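Uncharacterized protein conserved in bacteria with a cystatin-like fold (Silicibacter pomeroyi, PDB 3FLJ) is of unknown function but carries a SnoaL-like domain with a cystatin-like fold, a scaffold that in relatives often encloses a small-molecule pocket. Local coordinates at residues A25-V30 with G105-T110; A41-D46 with D62-V67; R81-M84 with D89-L92. All coordinates share one frame; numbering follows the deposited sequence. Where two conformers were deposited one is given.

Contact 1 (A25-V30 with G105-T110)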
loop_
_atom_site.group_PDB
_atom_site.type_symbol
_atom_site.label_atom_id
_atom_site.label_comp_id
_atom_site.label_asym_id
_atom_site.label_seq_id
_atom_site.Cartn_x
_atom_site.Cartn_y
_atom_site.Cartn_z
ATOM N N ALA A 25 -0.672 -18.787 -0.035
ATOM C CA ALA A 25 -0.049 -19.492 -1.182
ATOM C C ALA A 25 -1.047 -19.644 -2.356
ATOM O O ALA A 25 -0.707 -19.302 -3.498
ATOM C CB ALA A 25 0.492 -20.873 -0.759
ATOM N N ARG A 26 -2.268 -20.112 -2.042
ATOM C CA ARG A 26 -3.325 -20.307 -3.055
ATOM C C ARG A 26 -3.766 -18.982 -3.710
ATOM O O ARG A 26 -3.994 -18.931 -4.922
ATOM C CB ARG A 26 -4.522 -21.080 -2.457
ATOM C CG ARG A 26 -5.678 -21.439 -3.422
ATOM C CD ARG A 26 -5.229 -22.136 -4.715
ATOM N NE ARG A 26 -6.374 -22.516 -5.546
ATOM C CZ ARG A 26 -6.331 -22.862 -6.841
ATOM N NH1 ARG A 26 -5.186 -22.904 -7.544
ATOM N NH2 ARG A 26 -7.476 -23.173 -7.462
HETATM N N MSE A 27 -3.873 -17.930 -2.911
HETATM C CA MSE A 27 -4.246 -16.585 -3.374
HETATM C C MSE A 27 -3.315 -16.015 -4.464
HETATM O O MSE A 27 -3.800 -15.355 -5.384
HETATM C CB MSE A 27 -4.266 -15.656 -2.153
HETATM C CG MSE A 27 -4.585 -14.254 -2.349
HETATM SE SE MSE A 27 -4.280 -13.405 -0.666
HETATM C CE MSE A 27 -4.604 -11.754 -1.431
ATOM N N GLN A 28 -2.005 -16.267 -4.340
ATOM C CA GLN A 28 -0.999 -15.761 -5.299
ATOM C C GLN A 28 -1.253 -16.274 -6.707
ATOM O O GLN A 28 -1.344 -15.485 -7.651
ATOM C CB GLN A 28 0.419 -16.132 -4.879
ATOM C CG GLN A 28 0.890 -15.401 -3.654
ATOM C CD GLN A 28 2.211 -15.938 -3.143
ATOM O OE1 GLN A 28 2.293 -16.432 -2.017
ATOM N NE2 GLN A 28 3.239 -15.886 -3.982
ATOM N N GLU A 29 -1.386 -17.591 -6.810
ATOM C CA GLU A 29 -1.693 -18.256 -8.087
ATOM C C GLU A 29 -3.070 -17.938 -8.726
ATOM O O GLU A 29 -3.176 -18.011 -9.953
ATOM C CB GLU A 29 -1.418 -19.786 -8.008
ATOM C CG GLU A 29 -2.111 -20.626 -6.884
ATOM C CD GLU A 29 -1.515 -22.038 -6.676
ATOM O OE1 GLU A 29 -0.444 -22.368 -7.242
ATOM O OE2 GLU A 29 -2.115 -22.821 -5.900
ATOM N N VAL A 30 -4.057 -17.507 -7.924
ATOM C CA VAL A 30 -5.455 -17.261 -8.356
ATOM C C VAL A 30 -5.838 -15.783 -8.592
ATOM O O VAL A 30 -6.534 -15.490 -9.574
ATOM C CB VAL A 30 -6.439 -17.913 -7.317
ATOM C CG1 VAL A 30 -7.885 -17.530 -7.553
ATOM C CG2 VAL A 30 -6.292 -19.417 -7.342
ATOM N N GLY A 105 1.413 -1.873 -5.745
ATOM C CA GLY A 105 0.418 -1.935 -4.683
ATOM C C GLY A 105 0.685 -2.998 -3.650
ATOM O O GLY A 105 1.671 -3.723 -3.754
ATOM N N VAL A 106 -0.172 -3.009 -2.625
ATOM C CA VAL A 106 -0.173 -4.018 -1.556
ATOM C C VAL A 106 -1.604 -4.500 -1.280
ATOM O O VAL A 106 -2.502 -3.673 -1.118
ATOM C CB VAL A 106 0.430 -3.489 -0.225
ATOM C CG1 VAL A 106 0.319 -4.569 0.920
ATOM C CG2 VAL A 106 1.884 -3.072 -0.434
ATOM N N ASP A 107 -1.787 -5.825 -1.250
ATOM C CA ASP A 107 -3.030 -6.460 -0.790
ATOM C C ASP A 107 -2.836 -6.695 0.709
ATOM O O ASP A 107 -2.001 -7.517 1.099
ATOM C CB ASP A 107 -3.282 -7.805 -1.500
ATOM C CG ASP A 107 -3.493 -7.659 -3.007
ATOM O OD1 ASP A 107 -4.056 -6.636 -3.461
ATOM O OD2 ASP A 107 -3.134 -8.603 -3.736
ATOM N N LEU A 108 -3.583 -5.962 1.540
ATOM C CA LEU A 108 -3.538 -6.105 3.006
ATOM C C LEU A 108 -4.601 -7.131 3.369
ATOM O O LEU A 108 -5.800 -6.850 3.233
ATOM C CB LEU A 108 -3.785 -4.775 3.714
ATOM C CG LEU A 108 -2.702 -3.710 3.519
ATOM C CD1 LEU A 108 -3.210 -2.324 3.947
ATOM C CD2 LEU A 108 -1.411 -4.106 4.270
ATOM N N ILE A 109 -4.159 -8.299 3.837
ATOM C CA ILE A 109 -5.038 -9.434 4.126
ATOM C C ILE A 109 -5.082 -9.756 5.606
ATOM O O ILE A 109 -4.029 -9.831 6.242
ATOM C CB ILE A 109 -4.587 -10.699 3.346
ATOM C CG1 ILE A 109 -4.596 -10.454 1.826
ATOM C CG2 ILE A 109 -5.467 -11.929 3.683
ATOM C CD1 ILE A 109 -5.943 -10.089 1.188
ATOM N N THR A 110 -6.302 -9.930 6.126
ATOM C CA THR A 110 -6.563 -10.408 7.484
ATOM C C THR A 110 -7.368 -11.699 7.322
ATOM O O THR A 110 -8.448 -11.679 6.707
ATOM C CB THR A 110 -7.348 -9.410 8.336
ATOM O OG1 THR A 110 -6.742 -8.116 8.217
ATOM C CG2 THR A 110 -7.343 -9.851 9.812
#

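Contact 2 (A41-D46 with D62-V67)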
loop_
_atom_site.group_PDB
_atom_site.type_symbol
_atom_site.label_atom_id
_atom_site.label_comp_id
_atom_site.label_asym_id
_atom_site.label_seq_id
_atom_site.Cartn_x
_atom_site.Cartn_y
_atom_site.Cartn_z
ATOM N N ALA A 41 -13.648 -19.376 -3.303
ATOM C CA ALA A 41 -13.286 -20.366 -2.256
ATOM C C ALA A 41 -12.344 -19.886 -1.136
ATOM O O ALA A 41 -12.337 -20.471 -0.048
ATOM C CB ALA A 41 -12.733 -21.657 -2.897
ATOM N N LEU A 42 -11.564 -18.844 -1.408
ATOM C CA LEU A 42 -10.648 -18.250 -0.420
ATOM C C LEU A 42 -11.262 -17.148 0.461
ATOM O O LEU A 42 -10.627 -16.736 1.438
ATOM C CB LEU A 42 -9.417 -17.685 -1.146
ATOM C CG LEU A 42 -8.665 -18.671 -2.066
ATOM C CD1 LEU A 42 -7.424 -18.001 -2.615
ATOM C CD2 LEU A 42 -8.300 -19.981 -1.368
ATOM N N LEU A 43 -12.496 -16.724 0.160
ATOM C CA LEU A 43 -13.129 -15.581 0.824
ATOM C C LEU A 43 -14.093 -16.006 1.908
ATOM O O LEU A 43 -14.846 -16.952 1.716
ATOM C CB LEU A 43 -13.897 -14.740 -0.205
ATOM C CG LEU A 43 -13.156 -14.233 -1.445
ATOM C CD1 LEU A 43 -14.117 -13.463 -2.385
ATOM C CD2 LEU A 43 -11.947 -13.386 -1.095
ATOM N N ALA A 44 -14.096 -15.287 3.033
ATOM C CA ALA A 44 -15.087 -15.514 4.096
ATOM C C ALA A 44 -16.470 -15.108 3.541
ATOM O O ALA A 44 -16.564 -14.235 2.641
ATOM C CB ALA A 44 -14.744 -14.705 5.355
ATOM N N GLU A 45 -17.527 -15.747 4.053
ATOM C CA GLU A 45 -18.905 -15.465 3.600
ATOM C C GLU A 45 -19.245 -13.963 3.641
ATOM O O GLU A 45 -19.856 -13.447 2.697
ATOM C CB GLU A 45 -19.919 -16.297 4.395
ATOM C CG GLU A 45 -21.341 -16.260 3.840
ATOM C CD GLU A 45 -22.251 -17.347 4.410
ATOM O OE1 GLU A 45 -21.802 -18.508 4.583
ATOM O OE2 GLU A 45 -23.439 -17.043 4.651
ATOM N N ASP A 46 -18.780 -13.276 4.694
ATOM C CA ASP A 46 -18.971 -11.834 4.929
ATOM C C ASP A 46 -17.668 -11.018 4.724
ATOM O O ASP A 46 -17.438 -10.012 5.422
ATOM C CB ASP A 46 -19.569 -11.622 6.345
ATOM C CG ASP A 46 -18.677 -12.175 7.495
ATOM O OD1 ASP A 46 -17.606 -12.802 7.247
ATOM O OD2 ASP A 46 -19.090 -12.004 8.667
ATOM N N ASP A 62 -19.795 -13.334 -2.910
ATOM C CA ASP A 62 -20.275 -13.213 -4.307
ATOM C C ASP A 62 -19.903 -11.863 -4.961
ATOM O O ASP A 62 -19.231 -11.865 -5.999
ATOM C CB ASP A 62 -21.775 -13.531 -4.441
ATOM C CG ASP A 62 -22.105 -15.002 -4.238
ATOM O OD1 ASP A 62 -21.225 -15.816 -3.896
ATOM O OD2 ASP A 62 -23.292 -15.344 -4.416
ATOM N N PRO A 63 -20.331 -10.723 -4.375
ATOM C CA PRO A 63 -19.902 -9.445 -4.957
ATOM C C PRO A 63 -18.375 -9.175 -4.947
ATOM O O PRO A 63 -17.857 -8.628 -5.929
ATOM C CB PRO A 63 -20.676 -8.398 -4.138
ATOM C CG PRO A 63 -21.159 -9.072 -2.946
ATOM C CD PRO A 63 -21.294 -10.515 -3.270
ATOM N N VAL A 64 -17.677 -9.579 -3.880
ATOM C CA VAL A 64 -16.215 -9.356 -3.776
ATOM C C VAL A 64 -15.442 -10.144 -4.840
ATOM O O VAL A 64 -14.529 -9.591 -5.458
ATOM C CB VAL A 64 -15.685 -9.595 -2.340
ATOM C CG1 VAL A 64 -14.146 -9.624 -2.286
ATOM C CG2 VAL A 64 -16.260 -8.521 -1.407
ATOM N N ALA A 65 -15.812 -11.411 -5.048
ATOM C CA ALA A 65 -15.176 -12.261 -6.078
ATOM C C ALA A 65 -15.349 -11.644 -7.487
ATOM O O ALA A 65 -14.408 -11.647 -8.279
ATOM C CB ALA A 65 -15.724 -13.703 -6.027
ATOM N N ALA A 66 -16.549 -11.115 -7.764
ATOM C CA ALA A 66 -16.863 -10.407 -9.020
ATOM C C ALA A 66 -16.023 -9.150 -9.205
ATOM O O ALA A 66 -15.494 -8.924 -10.291
ATOM C CB ALA A 66 -18.358 -10.070 -9.107
ATOM N N VAL A 67 -15.884 -8.353 -8.143
ATOM C CA VAL A 67 -15.062 -7.138 -8.173
ATOM C C VAL A 67 -13.600 -7.507 -8.424
ATOM O O VAL A 67 -12.974 -6.927 -9.307
ATOM C CB VAL A 67 -15.232 -6.251 -6.883
ATOM C CG1 VAL A 67 -14.274 -5.051 -6.899
ATOM C CG2 VAL A 67 -16.664 -5.760 -6.778
#

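Contact 3 (R81-M84 with D89-L92)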
loop_
_atom_site.group_PDB
_atom_site.type_symbol
_atom_site.label_atom_id
_atom_site.label_comp_id
_atom_site.label_asym_id
_atom_site.label_seq_id
_atom_site.Cartn_x
_atom_site.Cartn_y
_atom_site.Cartn_z
ATOM N N ARG A 81 5.733 -9.279 -5.748
ATOM C CA ARG A 81 7.165 -9.044 -5.514
ATOM C C ARG A 81 7.576 -9.602 -4.165
ATOM O O ARG A 81 8.524 -10.378 -4.090
ATOM C CB ARG A 81 7.491 -7.558 -5.605
ATOM C CG ARG A 81 7.127 -6.990 -6.972
ATOM C CD ARG A 81 7.823 -5.702 -7.301
ATOM N NE ARG A 81 7.588 -4.625 -6.325
ATOM C CZ ARG A 81 7.923 -3.340 -6.514
ATOM N NH1 ARG A 81 8.457 -2.905 -7.657
ATOM N NH2 ARG A 81 7.698 -2.458 -5.555
ATOM N N ARG A 82 6.854 -9.202 -3.112
ATOM C CA ARG A 82 7.122 -9.653 -1.742
ATOM C C ARG A 82 5.855 -10.097 -1.010
ATOM O O ARG A 82 4.826 -9.445 -1.137
ATOM C CB ARG A 82 7.851 -8.574 -0.946
ATOM C CG ARG A 82 9.272 -8.335 -1.433
ATOM C CD ARG A 82 10.012 -7.404 -0.491
ATOM N NE ARG A 82 9.470 -6.043 -0.473
ATOM C CZ ARG A 82 9.855 -5.059 0.358
ATOM N NH1 ARG A 82 10.812 -5.241 1.251
ATOM N NH2 ARG A 82 9.293 -3.849 0.290
ATOM N N ILE A 83 5.957 -11.212 -0.281
ATOM C CA ILE A 83 4.875 -11.784 0.536
ATOM C C ILE A 83 5.384 -11.628 1.963
ATOM O O ILE A 83 6.311 -12.328 2.351
ATOM C CB ILE A 83 4.602 -13.295 0.201
ATOM C CG1 ILE A 83 4.435 -13.547 -1.309
ATOM C CG2 ILE A 83 3.386 -13.815 0.981
ATOM C CD1 ILE A 83 3.350 -12.739 -1.972
HETATM N N MSE A 84 4.800 -10.712 2.734
HETATM C CA MSE A 84 5.263 -10.395 4.100
HETATM C C MSE A 84 4.156 -10.604 5.117
HETATM O O MSE A 84 3.016 -10.233 4.867
HETATM C CB MSE A 84 5.757 -8.950 4.138
HETATM C CG MSE A 84 7.031 -8.750 3.325
HETATM SE SE MSE A 84 7.475 -6.908 3.000
HETATM C CE MSE A 84 6.089 -6.499 1.816
ATOM N N ASP A 89 -2.108 -12.182 9.554
ATOM C CA ASP A 89 -1.826 -10.817 9.085
ATOM C C ASP A 89 -0.792 -10.849 7.979
ATOM O O ASP A 89 0.330 -11.274 8.227
ATOM C CB ASP A 89 -1.282 -10.010 10.273
ATOM C CG ASP A 89 -2.294 -9.871 11.398
ATOM O OD1 ASP A 89 -3.424 -9.451 11.107
ATOM O OD2 ASP A 89 -1.960 -10.186 12.567
ATOM N N TRP A 90 -1.174 -10.422 6.763
ATOM C CA TRP A 90 -0.291 -10.453 5.577
ATOM C C TRP A 90 -0.356 -9.196 4.710
ATOM O O TRP A 90 -1.388 -8.527 4.665
ATOM C CB TRP A 90 -0.632 -11.669 4.699
ATOM C CG TRP A 90 -0.412 -12.970 5.398
ATOM C CD1 TRP A 90 -1.294 -13.627 6.183
ATOM C CD2 TRP A 90 0.793 -13.737 5.412
ATOM N NE1 TRP A 90 -0.728 -14.771 6.679
ATOM C CE2 TRP A 90 0.556 -14.870 6.233
ATOM C CE3 TRP A 90 2.048 -13.588 4.803
ATOM C CZ2 TRP A 90 1.525 -15.859 6.457
ATOM C CZ3 TRP A 90 3.024 -14.566 5.029
ATOM C CH2 TRP A 90 2.749 -15.695 5.840
ATOM N N ALA A 91 0.764 -8.895 4.045
ATOM C CA ALA A 91 0.891 -7.776 3.096
ATOM C C ALA A 91 1.572 -8.358 1.851
ATOM O O ALA A 91 2.732 -8.783 1.937
ATOM C CB ALA A 91 1.730 -6.658 3.702
ATOM N N LEU A 92 0.827 -8.462 0.746
ATOM C CA LEU A 92 1.339 -8.998 -0.520
ATOM C C LEU A 92 1.578 -7.825 -1.478
ATOM O O LEU A 92 0.635 -7.242 -2.026
ATOM C CB LEU A 92 0.392 -10.022 -1.149
ATOM C CG LEU A 92 0.130 -11.340 -0.419
ATOM C CD1 LEU A 92 -0.768 -11.139 0.778
ATOM C CD2 LEU A 92 -0.472 -12.407 -1.384
#

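Contact 1 (A25-V30 with G105-T110)
Met27 and Ile109 meet tip to tip where helix 22-31 packs against the curved sheet of the cystatin-like fold. The helix residue, a selenomethionine, points toward strand 101-111 with a fully extended chain: CG lies anti to the backbone N (chi1 179°), and the later torsions also stay near 180°. This extension carries the methyl across a backbone gap of 10.4 Å between the CA atoms of Met27 and Ile109. At its far end Met27 CE sits 3.4 Å from Ile109 CD1, closer than ordinary carbon-carbon contact, and the selenium, Met27 SE, follows at 3.9 Å from Ile109 CG1. Packing is tight over this small apolar patch, and Leu92 and Phe120 add further walls around Met27. Toward Asp107 the fit relaxes, with Asp107 CB 4.2 Å from the same Met27 CE. The Asp107 carboxylate has polar business besides this contact, since OD2 is hydrogen-bonded to Tyr80 OH and the side chain lies about 3 Å from a bound molecule of unknown identity, probably from the crystallisation liquor, which may still mark a pocket on this side of the sheet. The outer side of the helix is quite different. Glu29 is exposed and Arg26 partly so, and neither touches the strand. In the conformer given for Arg26, one of two deposited, a weak salt bridge joins them, and this feature is tentative for that reason. Back at the buried end, Asp107 OD2 stands 4.2 Å from Met27 CE, off to one side of the Ile109 approach.

Contact 2 (A41-D46 with D62-V67)
Leu43 lays its CD1 methyl over the backbone of helix 61-74, where it overlaps the stretch between Val64 and Ala65. That single methyl carries the close approaches: Leu43 CD1 is 3.8 Å from Val64 CG1, and it stands equally near the chain itself, 3.8 Å from Ala65 N. The Ala65 methyl borders the same spot, with its CB 4.0 Å from Leu43 CD1. Leucine thus comes in between a branched side chain and a small one, and the modest size of Ala65 probably lets the methyl approach the helix backbone. The side chains of Leu43 and Val64 cross obliquely. With Val64 CG1 anti to the backbone N (chi1 169°), that branch is the one turned to the leucine, and Leu43 CD1 lies farther, 4.2 Å, from Val64 CB. Leu43 reaches across because CD1 is anti to CA (chi2 177°), which stretches that branch away from the strand toward the helix. In the cystatin-like fold this long helix packs against the curved sheet, and here the short strand 43-44 lies beside the first turns of the helix, just before the chain turns a corner at Glu45 and Asp46 and runs on into strand 47-50. That next strand continues the same apolar packing, since Val64 also touches Val47 and Phe49. Polar links lie to the side: Asp62 OD1 joins the start of helix 61-74 to His40 NE2 of helix 36-40, and at the corner Asp46 OD1 is hydrogen-bonded to Gln118 NE2. In the helix turn that carries Val64 and Ala65, Val67 N donates to Pro63 O at 3.0 Å.

Contact 3 (R81-M84 with D89-L92)
Met84 O is approached by three groups of the facing strand: it accepts the N-H of Ala91 (Ala91 N to Met84 O 2.7 Å, 165° at the hydrogen), draws a CA-H...O contact from Trp90, and has Trp90 CE3 only 3.5 Å away. The return bond, Met84 N to Ala91 O at 2.9 Å, completes a hydrogen-bonded pair of the antiparallel hairpin. Ile83 and Leu92 form the neighbouring non-hydrogen-bonded pair, with Ile83 CD1 3.8 Å from Leu92 CG. With Trp90 CG anti to the carbonyl carbon (chi1 -62°), the six-membered ring stands beside Met84 O and Ile83 CG2, while NE1 donates to Gly87 O. With an alanine here, Gly87 O would probably lose its indole donor and a gap would open beside Ile83 and Ile24. Farther along, Arg81 and Arg82 both face Glu93 in a classic beta bulge, each with a salt bridge to it, and Met84 SE lies over the Arg82 guanidinium. The chemistry thus divides the hairpin: backbone bonds fix the register, the Ile83 and Leu92 face is apolar toward helix 22-31, and the Met84 and Ala91 face lies against the second subunit, beside the ion pair of Arg82 with that subunit's Asp89.

How the contacts relate
Contacts 1 and 2 are small, buried and mainly apolar, though contact 1 has a carboxylate at its margin; each joins a helix to a strand, whereas contact 3 is a strand pairing held by backbone bonds and only partly buried. Contacts 1 and 3 share one sheet: strands 89-98 and 101-111 are neighbours, probably bonded from Asp107 N to Leu92 O and from Ile109 N to Trp90 O, and helix 22-31 packs on both, its Gln28 also reaching Ile83 of strand 78-86. Both also border the second subunit. Contact 2 stands apart, about 20 Å from contact 3 between centres, but meets contact 1 through Leu42 against Met27 and Arg26. Ion pairs are prominent around contact 3, at the dimer interface.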